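Local coordinates for protein branched-chain alpha-ketoacid decarboxylase (Lactococcus lactis, PDB 2VBF) that probably decarboxylates branched-chain and aromatic alpha-keto acids to aldehydes, using thiamine diphosphate and a magnesium ion as cofactors, at residues A[425-430]-A[452-457]; A[448-453]-A[474-479]. All coordinates share one frame; numbering follows the deposited sequence.

Interaction 1: residues A[425-430]-A[452-457]; sequences GSIGYT and DGSLQL. With MG (magnesium ion), chain E; TPP (thiamine diphosphate), chain F.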
loop_
_atom_site.group_PDB
_atom_site.type_symbol
_atom_site.label_atom_id
_atom_site.label_comp_id
_atom_site.label_asym_id
_atom_site.label_seq_id
_atom_site.Cartn_x
_atom_site.Cartn_y
_atom_site.Cartn_z
ATOM N N GLY A 425 10.206 -8.609 5.922
ATOM C CA GLY A 425 10.072 -9.457 4.737
ATOM C C GLY A 425 8.956 -9.119 3.768
ATOM O O GLY A 425 8.245 -10.010 3.303
ATOM N N SER A 426 8.836 -7.845 3.432
ATOM C CA SER A 426 7.765 -7.357 2.575
ATOM C C SER A 426 8.225 -7.306 1.126
ATOM O O SER A 426 8.999 -6.422 0.746
ATOM C CB SER A 426 7.302 -5.969 3.028
ATOM O OG SER A 426 6.116 -5.598 2.345
ATOM N N ILE A 427 7.764 -8.253 0.310
ATOM C CA ILE A 427 8.247 -8.301 -1.063
ATOM C C ILE A 427 7.856 -7.036 -1.814
ATOM O O ILE A 427 6.747 -6.515 -1.642
ATOM C CB ILE A 427 7.843 -9.579 -1.854
ATOM C CG1 ILE A 427 6.324 -9.765 -1.981
ATOM C CG2 ILE A 427 8.498 -10.823 -1.223
ATOM C CD1 ILE A 427 5.916 -10.704 -3.138
ATOM N N GLY A 428 8.782 -6.571 -2.655
ATOM C CA GLY A 428 8.652 -5.319 -3.374
ATOM C C GLY A 428 9.451 -4.203 -2.733
ATOM O O GLY A 428 9.842 -3.268 -3.409
ATOM N N TYR A 429 9.653 -4.300 -1.415
ATOM C CA TYR A 429 10.434 -3.341 -0.646
ATOM C C TYR A 429 11.731 -2.926 -1.345
ATOM O O TYR A 429 12.063 -1.738 -1.395
ATOM C CB TYR A 429 10.764 -3.921 0.753
ATOM C CG TYR A 429 11.895 -3.200 1.454
ATOM C CD1 TYR A 429 11.684 -1.991 2.084
ATOM C CD2 TYR A 429 13.180 -3.738 1.470
ATOM C CE1 TYR A 429 12.734 -1.329 2.724
ATOM C CE2 TYR A 429 14.236 -3.082 2.098
ATOM C CZ TYR A 429 13.997 -1.866 2.713
ATOM O OH TYR A 429 15.042 -1.200 3.331
ATOM N N THR A 430 12.472 -3.911 -1.851
ATOM C CA THR A 430 13.855 -3.668 -2.268
ATOM C C THR A 430 14.039 -2.701 -3.441
ATOM O O THR A 430 15.092 -2.062 -3.546
ATOM C CB THR A 430 14.624 -4.972 -2.581
ATOM O OG1 THR A 430 13.905 -5.729 -3.557
ATOM C CG2 THR A 430 14.842 -5.781 -1.287
ATOM N N ASP A 452 10.981 -11.463 -10.197
ATOM C CA ASP A 452 9.858 -11.054 -11.019
ATOM C C ASP A 452 8.576 -10.781 -10.219
ATOM O O ASP A 452 7.937 -9.746 -10.400
ATOM C CB ASP A 452 9.592 -12.072 -12.151
ATOM C CG ASP A 452 9.487 -13.537 -11.684
ATOM O OD1 ASP A 452 9.824 -13.923 -10.539
ATOM O OD2 ASP A 452 9.067 -14.349 -12.528
ATOM N N GLY A 453 8.241 -11.675 -9.305
ATOM C CA GLY A 453 7.012 -11.556 -8.534
ATOM C C GLY A 453 7.028 -10.347 -7.629
ATOM O O GLY A 453 6.002 -9.697 -7.453
ATOM N N SER A 454 8.202 -10.055 -7.058
ATOM C CA SER A 454 8.378 -8.926 -6.135
ATOM C C SER A 454 8.428 -7.598 -6.861
ATOM O O SER A 454 7.858 -6.603 -6.394
ATOM C CB SER A 454 9.651 -9.117 -5.314
ATOM O OG SER A 454 9.550 -10.245 -4.459
ATOM N N LEU A 455 9.106 -7.558 -8.012
ATOM C CA LEU A 455 9.128 -6.330 -8.834
ATOM C C LEU A 455 7.719 -5.844 -9.178
ATOM O O LEU A 455 7.473 -4.658 -9.213
ATOM C CB LEU A 455 9.925 -6.532 -10.128
ATOM C CG LEU A 455 9.943 -5.312 -11.066
ATOM C CD1 LEU A 455 10.717 -4.125 -10.457
ATOM C CD2 LEU A 455 10.520 -5.686 -12.439
ATOM N N GLN A 456 6.793 -6.777 -9.399
ATOM C CA GLN A 456 5.449 -6.421 -9.804
ATOM C C GLN A 456 4.703 -5.584 -8.739
ATOM O O GLN A 456 3.784 -4.842 -9.066
ATOM C CB GLN A 456 4.657 -7.671 -10.169
ATOM C CG GLN A 456 5.188 -8.389 -11.422
ATOM C CD GLN A 456 4.161 -9.273 -12.108
ATOM O OE1 GLN A 456 2.981 -9.236 -11.780
ATOM N NE2 GLN A 456 4.611 -10.064 -13.095
ATOM N N LEU A 457 5.119 -5.672 -7.480
ATOM C CA LEU A 457 4.469 -4.885 -6.421
ATOM C C LEU A 457 4.841 -3.397 -6.425
ATOM O O LEU A 457 4.058 -2.564 -5.952
ATOM C CB LEU A 457 4.753 -5.433 -5.023
ATOM C CG LEU A 457 4.067 -6.755 -4.653
ATOM C CD1 LEU A 457 4.965 -7.926 -5.032
ATOM C CD2 LEU A 457 3.689 -6.821 -3.165
HETATM MG MG MG E . 10.255 -15.299 -9.192
HETATM N "N1'" TPP F . 3.195 -10.126 0.158
HETATM C "C2'" TPP F . 4.106 -9.279 0.735
HETATM C CM2 TPP F . 3.825 -7.802 0.743
HETATM N "N3'" TPP F . 5.244 -9.799 1.301
HETATM C "C4'" TPP F . 5.479 -11.157 1.300
HETATM N "N4'" TPP F . 6.573 -11.609 1.869
HETATM C "C5'" TPP F . 4.568 -12.027 0.692
HETATM C "C6'" TPP F . 3.416 -11.502 0.121
HETATM C "C7'" TPP F . 4.811 -13.518 0.642
HETATM N N3 TPP F . 5.941 -13.869 -0.213
HETATM C C2 TPP F . 7.241 -14.110 0.194
HETATM S S1 TPP F . 8.295 -14.490 -0.971
HETATM C C5 TPP F . 7.105 -14.405 -2.070
HETATM C C4 TPP F . 5.854 -14.063 -1.556
HETATM C CM4 TPP F . 4.592 -13.924 -2.363
HETATM C C6 TPP F . 7.452 -14.719 -3.511
HETATM C C7 TPP F . 8.509 -13.813 -4.124
HETATM O O7 TPP F . 8.667 -14.243 -5.454
HETATM P PA TPP F . 9.809 -13.656 -6.400
HETATM O O1A TPP F . 10.017 -12.178 -6.160
HETATM O O2A TPP F . 9.415 -13.954 -7.835
HETATM O O3A TPP F . 11.132 -14.423 -5.873
HETATM P PB TPP F . 11.720 -15.854 -6.366
HETATM O O1B TPP F . 11.738 -16.733 -5.148
HETATM O O2B TPP F . 13.127 -15.569 -6.813
HETATM O O3B TPP F . 10.886 -16.415 -7.484
HETATM O O HOH W 1 12.160 -14.378 -9.099
#
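Ile-427, held against Leu-457 and Ser-454, lays its CG1 over one face of the aminopyrimidine ring, 3.5 Å from TPP C2', while CG2 faces the thiazolium sulfur S1 and CD1 the thiazolium methyl CM4. A chi1 of 60° tucks CG1 in over the backbone and leaves CG2 directed at the thiazolium, so one side chain meets both rings, as the bulky residue that supports the V conformation does in this enzyme family. At the pyrimidine edge, TPP N4' donates an almost straight bond to Gly-425 O (2.7 Å, 169°), and Ser-426 OG lies beside the methyl CM2.

Leu-457 crosses Ile-427 at about a right angle, and their CD1 atoms meet tightly at 3.5 Å. Ser-454 OG touches Ile-427 CB at 3.2 Å and donates to TPP O1A (2.6 Å), which Ser-454 N also grips. Gly-428, third residue of a type II turn, turns its CA toward Ser-454 O (3.4 Å) in a CH-O contact.

The 425-430 segment leads from strand 417-419 into helix 430-440, whose first residue, Thr-430, packs on strand 445-451; helix 452-458 follows that strand, and its Leu-457 also meets Ala-70 of the second subunit.

Interaction 2: residues A[448-453]-A[474-479]; sequences LFIGDG and CFIINN. With MG (magnesium ion), chain E; TPP (thiamine diphosphate), chain F.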
loop_
_atom_site.group_PDB
_atom_site.type_symbol
_atom_site.label_atom_id
_atom_site.label_comp_id
_atom_site.label_asym_id
_atom_site.label_seq_id
_atom_site.Cartn_x
_atom_site.Cartn_y
_atom_site.Cartn_z
ATOM N N LEU A 448 21.009 -4.266 -7.321
ATOM C CA LEU A 448 19.728 -4.826 -6.868
ATOM C C LEU A 448 19.446 -6.183 -7.489
ATOM O O LEU A 448 19.523 -6.336 -8.701
ATOM C CB LEU A 448 18.579 -3.888 -7.242
ATOM C CG LEU A 448 17.152 -4.375 -6.965
ATOM C CD1 LEU A 448 16.939 -4.574 -5.453
ATOM C CD2 LEU A 448 16.131 -3.424 -7.546
ATOM N N PHE A 449 19.079 -7.136 -6.639
ATOM C CA PHE A 449 18.586 -8.423 -7.064
ATOM C C PHE A 449 17.166 -8.566 -6.544
ATOM O O PHE A 449 16.947 -8.671 -5.330
ATOM C CB PHE A 449 19.478 -9.534 -6.532
ATOM C CG PHE A 449 20.901 -9.431 -7.032
ATOM C CD1 PHE A 449 21.267 -10.014 -8.236
ATOM C CD2 PHE A 449 21.842 -8.704 -6.331
ATOM C CE1 PHE A 449 22.561 -9.895 -8.716
ATOM C CE2 PHE A 449 23.141 -8.586 -6.807
ATOM C CZ PHE A 449 23.495 -9.183 -8.001
ATOM N N ILE A 450 16.218 -8.547 -7.474
ATOM C CA ILE A 450 14.796 -8.624 -7.159
ATOM C C ILE A 450 14.107 -9.640 -8.076
ATOM O O ILE A 450 14.422 -9.733 -9.264
ATOM C CB ILE A 450 14.131 -7.226 -7.239
ATOM C CG1 ILE A 450 12.678 -7.289 -6.744
ATOM C CG2 ILE A 450 14.200 -6.633 -8.660
ATOM C CD1 ILE A 450 12.064 -5.904 -6.511
ATOM N N GLY A 451 13.187 -10.420 -7.513
ATOM C CA GLY A 451 12.447 -11.398 -8.275
ATOM C C GLY A 451 11.377 -10.753 -9.147
ATOM O O GLY A 451 10.918 -9.637 -8.886
ATOM N N ASP A 452 10.981 -11.463 -10.197
ATOM C CA ASP A 452 9.858 -11.054 -11.019
ATOM C C ASP A 452 8.576 -10.781 -10.219
ATOM O O ASP A 452 7.937 -9.746 -10.400
ATOM C CB ASP A 452 9.592 -12.072 -12.151
ATOM C CG ASP A 452 9.487 -13.537 -11.684
ATOM O OD1 ASP A 452 9.824 -13.923 -10.539
ATOM O OD2 ASP A 452 9.067 -14.349 -12.528
ATOM N N GLY A 453 8.241 -11.675 -9.305
ATOM C CA GLY A 453 7.012 -11.556 -8.534
ATOM C C GLY A 453 7.028 -10.347 -7.629
ATOM O O GLY A 453 6.002 -9.697 -7.453
ATOM N N CYS A 474 20.489 -3.122 -11.854
ATOM C CA CYS A 474 19.313 -3.848 -11.404
ATOM C C CYS A 474 19.210 -5.165 -12.140
ATOM O O CYS A 474 19.216 -5.182 -13.375
ATOM C CB CYS A 474 18.063 -3.024 -11.664
ATOM S SG CYS A 474 18.071 -1.440 -10.832
ATOM N N PHE A 475 19.131 -6.250 -11.378
ATOM C CA PHE A 475 18.960 -7.610 -11.897
ATOM C C PHE A 475 17.572 -8.113 -11.528
ATOM O O PHE A 475 17.251 -8.217 -10.343
ATOM C CB PHE A 475 19.994 -8.567 -11.317
ATOM C CG PHE A 475 21.403 -8.251 -11.704
ATOM C CD1 PHE A 475 21.922 -8.706 -12.912
ATOM C CD2 PHE A 475 22.209 -7.509 -10.864
ATOM C CE1 PHE A 475 23.228 -8.423 -13.267
ATOM C CE2 PHE A 475 23.518 -7.208 -11.214
ATOM C CZ PHE A 475 24.032 -7.669 -12.414
ATOM N N ILE A 476 16.765 -8.426 -12.536
ATOM C CA ILE A 476 15.402 -8.949 -12.333
ATOM C C ILE A 476 15.444 -10.455 -12.595
ATOM O O ILE A 476 15.760 -10.886 -13.715
ATOM C CB ILE A 476 14.358 -8.277 -13.269
ATOM C CG1 ILE A 476 14.340 -6.750 -13.095
ATOM C CG2 ILE A 476 12.958 -8.863 -13.018
ATOM C CD1 ILE A 476 15.435 -6.004 -13.814
ATOM N N ILE A 477 15.134 -11.257 -11.573
ATOM C CA ILE A 477 15.164 -12.708 -11.723
ATOM C C ILE A 477 13.823 -13.215 -12.255
ATOM O O ILE A 477 12.873 -13.398 -11.521
ATOM C CB ILE A 477 15.560 -13.437 -10.438
ATOM C CG1 ILE A 477 16.931 -12.938 -9.960
ATOM C CG2 ILE A 477 15.569 -14.933 -10.671
ATOM C CD1 ILE A 477 17.463 -13.634 -8.736
ATOM N N ASN A 478 13.774 -13.433 -13.565
ATOM C CA ASN A 478 12.584 -13.966 -14.183
ATOM C C ASN A 478 12.657 -15.489 -14.131
ATOM O O ASN A 478 13.329 -16.116 -14.964
ATOM C CB ASN A 478 12.455 -13.459 -15.619
ATOM C CG ASN A 478 11.279 -14.079 -16.346
ATOM O OD1 ASN A 478 10.609 -14.976 -15.822
ATOM N ND2 ASN A 478 11.028 -13.618 -17.559
ATOM N N ASN A 479 11.979 -16.076 -13.148
ATOM C CA ASN A 479 11.835 -17.530 -13.045
ATOM C C ASN A 479 10.360 -17.956 -13.128
ATOM O O ASN A 479 9.970 -18.989 -12.582
ATOM C CB ASN A 479 12.532 -18.098 -11.808
ATOM C CG ASN A 479 12.111 -17.405 -10.553
ATOM O OD1 ASN A 479 11.094 -16.723 -10.549
ATOM N ND2 ASN A 479 12.892 -17.533 -9.500
HETATM MG MG MG E . 10.255 -15.299 -9.192
HETATM N "N1'" TPP F . 3.195 -10.126 0.158
HETATM C "C2'" TPP F . 4.106 -9.279 0.735
HETATM C CM2 TPP F . 3.825 -7.802 0.743
HETATM N "N3'" TPP F . 5.244 -9.799 1.301
HETATM C "C4'" TPP F . 5.479 -11.157 1.300
HETATM N "N4'" TPP F . 6.573 -11.609 1.869
HETATM C "C5'" TPP F . 4.568 -12.027 0.692
HETATM C "C6'" TPP F . 3.416 -11.502 0.121
HETATM C "C7'" TPP F . 4.811 -13.518 0.642
HETATM N N3 TPP F . 5.941 -13.869 -0.213
HETATM C C2 TPP F . 7.241 -14.110 0.194
HETATM S S1 TPP F . 8.295 -14.490 -0.971
HETATM C C5 TPP F . 7.105 -14.405 -2.070
HETATM C C4 TPP F . 5.854 -14.063 -1.556
HETATM C CM4 TPP F . 4.592 -13.924 -2.363
HETATM C C6 TPP F . 7.452 -14.719 -3.511
HETATM C C7 TPP F . 8.509 -13.813 -4.124
HETATM O O7 TPP F . 8.667 -14.243 -5.454
HETATM P PA TPP F . 9.809 -13.656 -6.400
HETATM O O1A TPP F . 10.017 -12.178 -6.160
HETATM O O2A TPP F . 9.415 -13.954 -7.835
HETATM O O3A TPP F . 11.132 -14.423 -5.873
HETATM P PB TPP F . 11.720 -15.854 -6.366
HETATM O O1B TPP F . 11.738 -16.733 -5.148
HETATM O O2B TPP F . 13.127 -15.569 -6.813
HETATM O O3B TPP F . 10.886 -16.415 -7.484
HETATM O O HOH W 1 12.160 -14.378 -9.099
#
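Leu-448 to Gly-451 and Cys-474 to Ile-477 pair as neighbouring parallel strands of the cofactor-binding sheet, and their C-terminal ends carry the two halves of the thiamine diphosphate motif, GDG at Gly-451 to Gly-453 and NN at Asn-478 and Asn-479.

In the backbone hydrogen bonds the donors alternate between strands: Phe-475 N gives to Leu-448 O (2.7 Å), Ile-450 N to Phe-475 O, and Ile-477 N to Ile-450 O. In the last of them, Asp-452 N approaches Ile-477 O from 47° out of the carbonyl plane, where the chain is already turning into helix 452-458.

Among the side chains, Phe-449 and Phe-475 run alongside one another with planes within 4° of parallel, but displaced so that little of one ring covers the other; the touch is Phe-449 CE1 against Phe-475 CD2 at 3.2 Å. Trp-383 meets Phe-449 edge-to-face. On the other face of the sheet, Leu-448 CD2 lies 4.3 Å from Cys-474 SG.

Metal ligands close the contact. Asp-452 OD1 (2.0 Å) and Asn-479 OD1 bind the magnesium ion, whose six-atom shell is completed by two diphosphate oxygens, a water and Gly-481 O. Asn-478 instead turns its ND2 to Glu-546. The Asn-479 amide does double duty: while OD1 holds the metal, ND2 donates to TPP O3B at 3.1 Å.

How the interactions relate
Interactions 1 and 2, their centres about 9 Å apart, grip the same cofactor and overlap at the magnesium ion and first phosphate. Interaction 1 alone reaches on to the aminopyrimidine; interaction 2 adds Asn-479 as a second protein ligand of the metal. They share Asp-452 and Gly-453, where strand 445-451 gives way to helix 452-458. Gly-453 N donates to TPP O2A (3.0 Å), itself a metal ligand, so the start of the helix, whose dipole would probably stabilise the negative charge, faces the phosphate. Side chains bridge the two contacts as well: Thr-430 OG1 packs on Ile-450 CD1 at 3.5 Å, and Leu-455 CD2 lies 4.0 Å from Ile-476 CG1.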